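Local coordinates for 2-polyprenyl-6-methoxyphenol hydroxylase-like FAD-dependent oxidoreductase (Streptomyces sp. NRRL 11266, PDB 6UI5), which binds flavin-adenine dinucleotide through a Rossmann-type domain and belongs to a family of FAD-dependent oxidoreductases, at residues Y264-R269 / V288-N293; G171-I176 / N341-L346. One frame throughout, in Å; residues are numbered along the deposited sequence.

Contact 1. Residues Y264-R269 / V288-N293; sequences YSIVTR and VHYPYN. With FAD (flavin-adenine dinucleotide), chain C.
The flavin end of the FAD pocket is bounded here by two pieces of the FAD-binding domain: the end of the long strand 257-271 and the loop that leads from the short strand 287-288 into helix 295-316. One antiparallel hydrogen-bonded pair joins them, R269 with V288. R269 N donates to V288 O over 3.1 Å at 157°, coming from above the carbonyl plane, whereas the return bond from V288 N reaches R269 O within that carbonyl's plane. A CA-H...O contact, T268 CA to V288 O at 3.4 Å, adds a second approach to the same acceptor. Beyond the pair the segments touch mainly through the I266 side chain. Its CG2, anti to the backbone N, lies 4.2 Å from Y290 CB, while I266 CD1 meets P291 CD tip to tip at 3.9 Å. P291 in turn presses its CB to 3.4 Å from N5 of FAD. Y264 holds CG in the crowded position between N and C (chi1 80°), and one ring face receives the flavin methyl C7M, offset toward the rim, 3.5 Å from CD2; the Y264 hydroxyl is hydrogen-bonded to S221 O. Within the loop, the H289 ring donates from ND1 to Y290 O, 3.0 Å away and close to the ring plane, which probably holds the imidazole's rotation. The Y290 CE2 corner sits over the centre of the Y292 ring. Since P291 and Y264 offer carbon to the flavin, these two residues contribute shape and van der Waals contact; hydrogen bonds to FAD are made by other residues, among them D32 and D284.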
loop_
_atom_site.group_PDB
_atom_site.type_symbol
_atom_site.label_atom_id
_atom_site.label_comp_id
_atom_site.label_asym_id
_atom_site.label_seq_id
_atom_site.Cartn_x
_atom_site.Cartn_y
_atom_site.Cartn_z
ATOM N N TYR A 264 -26.708 11.779 5.673
ATOM C CA TYR A 264 -25.382 12.272 5.303
ATOM C C TYR A 264 -24.902 11.534 4.060
ATOM O O TYR A 264 -25.191 10.348 3.876
ATOM C CB TYR A 264 -24.377 12.112 6.453
ATOM C CG TYR A 264 -23.815 10.707 6.585
ATOM C CD1 TYR A 264 -22.708 10.307 5.841
ATOM C CD2 TYR A 264 -24.393 9.782 7.448
ATOM C CE1 TYR A 264 -22.204 9.029 5.940
ATOM C CE2 TYR A 264 -23.881 8.495 7.565
ATOM C CZ TYR A 264 -22.787 8.126 6.800
ATOM O OH TYR A 264 -22.258 6.852 6.883
ATOM N N SER A 265 -24.164 12.244 3.200
ATOM C CA SER A 265 -23.410 11.597 2.134
ATOM C C SER A 265 -21.956 12.017 2.317
ATOM O O SER A 265 -21.671 13.017 2.971
ATOM C CB SER A 265 -23.923 11.962 0.688
ATOM O OG SER A 265 -24.017 13.364 0.476
ATOM N N ILE A 266 -21.026 11.240 1.772
ATOM C CA ILE A 266 -19.595 11.497 1.974
ATOM C C ILE A 266 -18.953 11.741 0.630
ATOM O O ILE A 266 -19.038 10.889 -0.264
ATOM C CB ILE A 266 -18.887 10.337 2.684
ATOM C CG1 ILE A 266 -19.269 10.309 4.155
ATOM C CG2 ILE A 266 -17.345 10.457 2.508
ATOM C CD1 ILE A 266 -18.855 11.577 4.905
ATOM N N VAL A 267 -18.270 12.874 0.499
ATOM C CA VAL A 267 -17.292 13.062 -0.564
ATOM C C VAL A 267 -15.942 13.351 0.074
ATOM O O VAL A 267 -15.847 13.632 1.265
ATOM C CB VAL A 267 -17.676 14.188 -1.527
ATOM C CG1 VAL A 267 -18.836 13.726 -2.444
ATOM C CG2 VAL A 267 -18.020 15.423 -0.724
ATOM N N THR A 268 -14.897 13.317 -0.757
ATOM C CA THR A 268 -13.504 13.475 -0.336
ATOM C C THR A 268 -12.898 14.677 -1.047
ATOM O O THR A 268 -12.724 14.656 -2.270
ATOM C CB THR A 268 -12.707 12.225 -0.667
ATOM O OG1 THR A 268 -13.361 11.080 -0.113
ATOM C CG2 THR A 268 -11.293 12.342 -0.096
ATOM N N ARG A 269 -12.568 15.728 -0.298
ATOM C CA ARG A 269 -12.029 16.935 -0.913
ATOM C C ARG A 269 -10.911 17.520 -0.069
ATOM O O ARG A 269 -10.892 17.388 1.164
ATOM C CB ARG A 269 -13.100 18.030 -1.151
ATOM C CG ARG A 269 -14.320 17.549 -1.986
ATOM C CD ARG A 269 -14.137 17.661 -3.538
ATOM N NE ARG A 269 -15.386 17.236 -4.173
ATOM C CZ ARG A 269 -15.723 15.978 -4.455
ATOM N NH1 ARG A 269 -14.835 14.971 -4.255
ATOM N NH2 ARG A 269 -16.942 15.741 -5.012
ATOM N N VAL A 288 -12.421 17.213 3.876
ATOM C CA VAL A 288 -13.468 16.307 4.355
ATOM C C VAL A 288 -13.255 14.942 3.721
ATOM O O VAL A 288 -12.644 14.821 2.656
ATOM C CB VAL A 288 -14.899 16.783 4.005
ATOM C CG1 VAL A 288 -15.225 18.116 4.706
ATOM C CG2 VAL A 288 -15.036 16.886 2.510
ATOM N N HIS A 289 -13.811 13.910 4.359
ATOM C CA HIS A 289 -13.539 12.519 4.005
ATOM C C HIS A 289 -14.390 11.673 4.935
ATOM O O HIS A 289 -15.028 12.195 5.854
ATOM C CB HIS A 289 -12.060 12.165 4.165
ATOM C CG HIS A 289 -11.479 12.676 5.439
ATOM N ND1 HIS A 289 -11.842 12.178 6.672
ATOM C CD2 HIS A 289 -10.618 13.689 5.681
ATOM C CE1 HIS A 289 -11.203 12.843 7.619
ATOM N NE2 HIS A 289 -10.454 13.766 7.045
ATOM N N TYR A 290 -14.382 10.367 4.697
ATOM C CA TYR A 290 -15.120 9.464 5.561
ATOM C C TYR A 290 -14.559 9.533 6.981
ATOM O O TYR A 290 -13.334 9.641 7.178
ATOM C CB TYR A 290 -15.063 8.031 5.037
ATOM C CG TYR A 290 -15.834 7.043 5.866
ATOM C CD1 TYR A 290 -17.207 6.936 5.726
ATOM C CD2 TYR A 290 -15.205 6.218 6.781
ATOM C CE1 TYR A 290 -17.936 6.042 6.481
ATOM C CE2 TYR A 290 -15.923 5.306 7.536
ATOM C CZ TYR A 290 -17.292 5.225 7.386
ATOM O OH TYR A 290 -18.036 4.335 8.139
ATOM N N PRO A 291 -15.429 9.495 7.992
ATOM C CA PRO A 291 -14.973 9.608 9.391
ATOM C C PRO A 291 -14.337 8.315 9.920
ATOM O O PRO A 291 -15.026 7.350 10.248
ATOM C CB PRO A 291 -16.270 9.921 10.182
ATOM C CG PRO A 291 -17.411 9.646 9.198
ATOM C CD PRO A 291 -16.862 9.832 7.811
ATOM N N TYR A 292 -13.024 8.318 10.015
ATOM C CA TYR A 292 -12.256 7.195 10.529
ATOM C C TYR A 292 -11.235 7.706 11.535
ATOM O O TYR A 292 -10.716 8.819 11.390
ATOM C CB TYR A 292 -11.523 6.469 9.411
ATOM C CG TYR A 292 -12.147 5.203 8.900
ATOM C CD1 TYR A 292 -12.665 4.253 9.771
ATOM C CD2 TYR A 292 -12.167 4.930 7.531
ATOM C CE1 TYR A 292 -13.203 3.076 9.290
ATOM C CE2 TYR A 292 -12.710 3.764 7.045
ATOM C CZ TYR A 292 -13.221 2.842 7.927
ATOM O OH TYR A 292 -13.751 1.672 7.451
ATOM N N ASN A 293 -10.984 6.905 12.582
ATOM C CA ASN A 293 -9.917 7.103 13.569
ATOM C C ASN A 293 -9.993 8.451 14.264
ATOM O O ASN A 293 -9.080 8.805 15.008
ATOM C CB ASN A 293 -8.539 6.958 12.924
ATOM C CG ASN A 293 -8.458 5.758 12.012
ATOM O OD1 ASN A 293 -8.496 5.894 10.796
ATOM N ND2 ASN A 293 -8.347 4.572 12.598
HETATM P PA FAD C . -18.478 21.797 11.318
HETATM O O1A FAD C . -18.515 20.768 12.426
HETATM O O2A FAD C . -19.317 21.285 10.159
HETATM O O5B FAD C . -18.884 23.301 11.885
HETATM C C5B FAD C . -19.090 24.368 10.973
HETATM C C4B FAD C . -20.001 25.435 11.665
HETATM O O4B FAD C . -20.133 26.534 10.964
HETATM C C3B FAD C . -21.438 24.880 11.815
HETATM O O3B FAD C . -21.917 25.251 13.033
HETATM C C2B FAD C . -22.224 25.575 10.686
HETATM O O2B FAD C . -23.670 25.491 11.021
HETATM C C1B FAD C . -21.751 26.789 10.765
HETATM N N9A FAD C . -21.854 27.599 9.567
HETATM C C8A FAD C . -21.767 27.174 8.286
HETATM N N7A FAD C . -21.842 28.258 7.484
HETATM C C5A FAD C . -21.953 29.352 8.274
HETATM C C6A FAD C . -22.058 30.709 7.993
HETATM N N6A FAD C . -22.112 31.586 6.833
HETATM N N1A FAD C . -22.166 31.601 8.982
HETATM C C2A FAD C . -22.160 31.191 10.269
HETATM N N3A FAD C . -22.041 29.860 10.546
HETATM C C4A FAD C . -21.941 28.946 9.556
HETATM N N1 FAD C . -15.549 13.247 13.666
HETATM C C2 FAD C . -14.719 12.327 14.496
HETATM O O2 FAD C . -13.720 12.696 15.023
HETATM N N3 FAD C . -15.166 10.915 14.664
HETATM C C4 FAD C . -16.401 10.470 14.017
HETATM O O4 FAD C . -16.784 9.355 14.133
HETATM C C4X FAD C . -17.214 11.428 13.183
HETATM N N5 FAD C . -18.419 10.925 12.566
HETATM C C5X FAD C . -19.233 11.840 11.728
HETATM C C6 FAD C . -20.393 11.341 11.131
HETATM C C7 FAD C . -21.180 12.177 10.347
HETATM C C7M FAD C . -22.362 11.365 9.835
HETATM C C8 FAD C . -20.832 13.521 10.142
HETATM C C8M FAD C . -21.763 14.367 9.264
HETATM C C9 FAD C . -19.664 14.026 10.740
HETATM C C9A FAD C . -18.846 13.190 11.537
HETATM N N10 FAD C . -17.580 13.713 12.177
HETATM C C10 FAD C . -16.790 12.808 13.007
HETATM C "C1'" FAD C . -17.223 15.134 11.992
HETATM C "C2'" FAD C . -15.855 15.504 11.391
HETATM O "O2'" FAD C . -14.848 15.452 12.332
HETATM C "C3'" FAD C . -15.856 16.964 10.945
HETATM O "O3'" FAD C . -14.711 17.149 10.174
HETATM C "C4'" FAD C . -15.787 18.011 12.076
HETATM O "O4'" FAD C . -16.848 17.947 12.986
HETATM C "C5'" FAD C . -15.889 19.349 11.333
HETATM O "O5'" FAD C . -15.441 20.406 12.135
HETATM P P FAD C . -15.560 21.965 11.600
HETATM O O1P FAD C . -15.634 22.885 12.796
HETATM O O2P FAD C . -14.477 22.372 10.619
HETATM O O3P FAD C . -16.953 21.998 10.711
#

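Contact 2. Residues G171-I176 / N341-L346; sequences GDDWVI and NIQAQL
Q343 and W174 slide past each other in opposite directions, their amide and indole planes 37° apart, where the loop 171-176 meets the last turns of helix 325-346. The glutamine chain is bent at chi2, which brings its amide back toward the loop: NE2 lies 3.7 Å from W174 CZ3 and makes a weak hydrogen bond to D173 OD2, 3.0 Å at 125°. The D173 and Q343 side chains cross at about a right angle, carboxylate and amide planes 75° apart. W174, its CG in the crowded position between N and the carbonyl carbon, turns the six-membered ring to the helix. There Q343 O lies at the edge of the indole, in its plane, 3.2 Å from W174 CH2, and CZ2 rests obliquely on L346 CB at 4.2 Å. The indole N-H is used by Y350 O, just past the helix. P353 and Y357 of the second subunit pack on W174 and Q343, and D172 N is hydrogen-bonded to OH of that Y357, so the joint is part of the subunit interface. OD2 of D173 also takes T268 OG1, its stronger partner, while OD1 makes a long, weak ion pair with R269 NH1; the carboxylate is therefore probably charged, with the Q343 amide as a secondary donor.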
loop_
_atom_site.group_PDB
_atom_site.type_symbol
_atom_site.label_atom_id
_atom_site.label_comp_id
_atom_site.label_asym_id
_atom_site.label_seq_id
_atom_site.Cartn_x
_atom_site.Cartn_y
_atom_site.Cartn_z
ATOM N N GLY A 171 -10.907 16.880 -5.306
ATOM C CA GLY A 171 -11.021 15.492 -4.901
ATOM C C GLY A 171 -11.950 14.692 -5.794
ATOM O O GLY A 171 -12.508 15.195 -6.768
ATOM N N ASP A 172 -12.101 13.417 -5.430
ATOM C CA ASP A 172 -12.916 12.488 -6.200
ATOM C C ASP A 172 -13.273 11.280 -5.342
ATOM O O ASP A 172 -12.664 11.038 -4.306
ATOM C CB ASP A 172 -12.201 12.055 -7.473
ATOM C CG ASP A 172 -13.146 11.929 -8.646
ATOM O OD1 ASP A 172 -14.230 12.553 -8.603
ATOM O OD2 ASP A 172 -12.812 11.209 -9.607
ATOM N N ASP A 173 -14.309 10.549 -5.758
ATOM C CA ASP A 173 -14.701 9.316 -5.080
ATOM C C ASP A 173 -15.161 8.313 -6.115
ATOM O O ASP A 173 -15.799 8.687 -7.102
ATOM C CB ASP A 173 -15.816 9.543 -4.044
ATOM C CG ASP A 173 -15.377 10.474 -2.901
ATOM O OD1 ASP A 173 -15.578 11.700 -3.089
ATOM O OD2 ASP A 173 -14.836 9.991 -1.846
ATOM N N TRP A 174 -14.790 7.046 -5.916
ATOM C CA TRP A 174 -15.311 5.969 -6.755
ATOM C C TRP A 174 -16.594 5.363 -6.197
ATOM O O TRP A 174 -17.214 4.520 -6.854
ATOM C CB TRP A 174 -14.264 4.862 -6.941
ATOM C CG TRP A 174 -13.925 4.108 -5.688
ATOM C CD1 TRP A 174 -14.503 2.950 -5.238
ATOM C CD2 TRP A 174 -12.905 4.450 -4.728
ATOM N NE1 TRP A 174 -13.908 2.558 -4.049
ATOM C CE2 TRP A 174 -12.928 3.462 -3.720
ATOM C CE3 TRP A 174 -11.975 5.491 -4.628
ATOM C CZ2 TRP A 174 -12.053 3.492 -2.622
ATOM C CZ3 TRP A 174 -11.115 5.520 -3.534
ATOM C CH2 TRP A 174 -11.174 4.535 -2.540
ATOM N N VAL A 175 -16.987 5.760 -4.997
ATOM C CA VAL A 175 -18.264 5.365 -4.434
ATOM C C VAL A 175 -18.731 6.503 -3.539
ATOM O O VAL A 175 -17.917 7.248 -2.972
ATOM C CB VAL A 175 -18.148 4.025 -3.672
ATOM C CG1 VAL A 175 -17.173 4.160 -2.497
ATOM C CG2 VAL A 175 -19.554 3.539 -3.215
ATOM N N ILE A 176 -20.048 6.659 -3.443
ATOM C CA ILE A 176 -20.653 7.661 -2.572
ATOM C C ILE A 176 -21.188 6.950 -1.335
ATOM O O ILE A 176 -22.141 6.169 -1.421
ATOM C CB ILE A 176 -21.764 8.450 -3.279
ATOM C CG1 ILE A 176 -21.235 9.120 -4.549
ATOM C CG2 ILE A 176 -22.290 9.500 -2.335
ATOM C CD1 ILE A 176 -19.889 9.864 -4.359
ATOM N N ASN A 341 -5.344 8.534 3.135
ATOM C CA ASN A 341 -5.410 7.252 3.831
ATOM C C ASN A 341 -6.840 6.858 4.210
ATOM O O ASN A 341 -7.131 5.654 4.288
ATOM C CB ASN A 341 -4.493 7.261 5.068
ATOM C CG ASN A 341 -5.190 7.706 6.316
ATOM O OD1 ASN A 341 -5.907 6.918 6.953
ATOM N ND2 ASN A 341 -4.967 8.975 6.708
ATOM N N ILE A 342 -7.741 7.823 4.452
ATOM C CA ILE A 342 -9.159 7.456 4.563
ATOM C C ILE A 342 -9.598 6.738 3.297
ATOM O O ILE A 342 -10.108 5.613 3.343
ATOM C CB ILE A 342 -10.049 8.685 4.836
ATOM C CG1 ILE A 342 -9.680 9.393 6.150
ATOM C CG2 ILE A 342 -11.550 8.296 4.814
ATOM C CD1 ILE A 342 -9.939 8.602 7.362
ATOM N N GLN A 343 -9.367 7.361 2.140
ATOM C CA GLN A 343 -9.739 6.716 0.883
ATOM C C GLN A 343 -9.075 5.345 0.773
ATOM O O GLN A 343 -9.705 4.370 0.326
ATOM C CB GLN A 343 -9.349 7.611 -0.297
ATOM C CG GLN A 343 -10.209 8.854 -0.487
ATOM C CD GLN A 343 -11.686 8.546 -0.758
ATOM O OE1 GLN A 343 -12.433 8.097 0.126
ATOM N NE2 GLN A 343 -12.103 8.775 -2.004
ATOM N N ALA A 344 -7.809 5.243 1.227
ATOM C CA ALA A 344 -7.119 3.957 1.205
ATOM C C ALA A 344 -7.803 2.960 2.122
ATOM O O ALA A 344 -7.954 1.792 1.762
ATOM C CB ALA A 344 -5.643 4.108 1.605
ATOM N N GLN A 345 -8.231 3.395 3.305
ATOM C CA GLN A 345 -9.029 2.511 4.153
ATOM C C GLN A 345 -10.302 2.067 3.440
ATOM O O GLN A 345 -10.664 0.886 3.499
ATOM C CB GLN A 345 -9.359 3.186 5.492
ATOM C CG GLN A 345 -8.170 3.182 6.482
ATOM C CD GLN A 345 -8.514 3.815 7.832
ATOM O OE1 GLN A 345 -9.354 3.290 8.579
ATOM N NE2 GLN A 345 -7.879 4.964 8.142
ATOM N N LEU A 346 -10.984 2.978 2.734
ATOM C CA LEU A 346 -12.227 2.565 2.073
ATOM C C LEU A 346 -11.964 1.487 1.023
ATOM O O LEU A 346 -12.808 0.604 0.811
ATOM C CB LEU A 346 -12.936 3.762 1.435
ATOM C CG LEU A 346 -13.689 4.708 2.376
ATOM C CD1 LEU A 346 -14.495 5.734 1.586
ATOM C CD2 LEU A 346 -14.589 3.931 3.328
#

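Overall arrangement
Reading from the N terminus, the loop 171-176 comes first, linking strand 169-170 to strand 176-185. Strand 257-271 follows with 264-269, then the loop 288-293, and helix 325-346 ends with 341-346. Contact 1 closes a short loop of 18 residues, and this lies wholly within the 164-residue loop that contact 2 closes, so the two nest without crossing. Their centres are about 8 Å apart and they touch directly: the D173 carboxylate bridges them on one side, and N293 OD1 probably accepts a hydrogen bond from Q345 NE2. Together they tie the antiparallel sheet and the flavin-side loop to the helix, which also meets the second subunit.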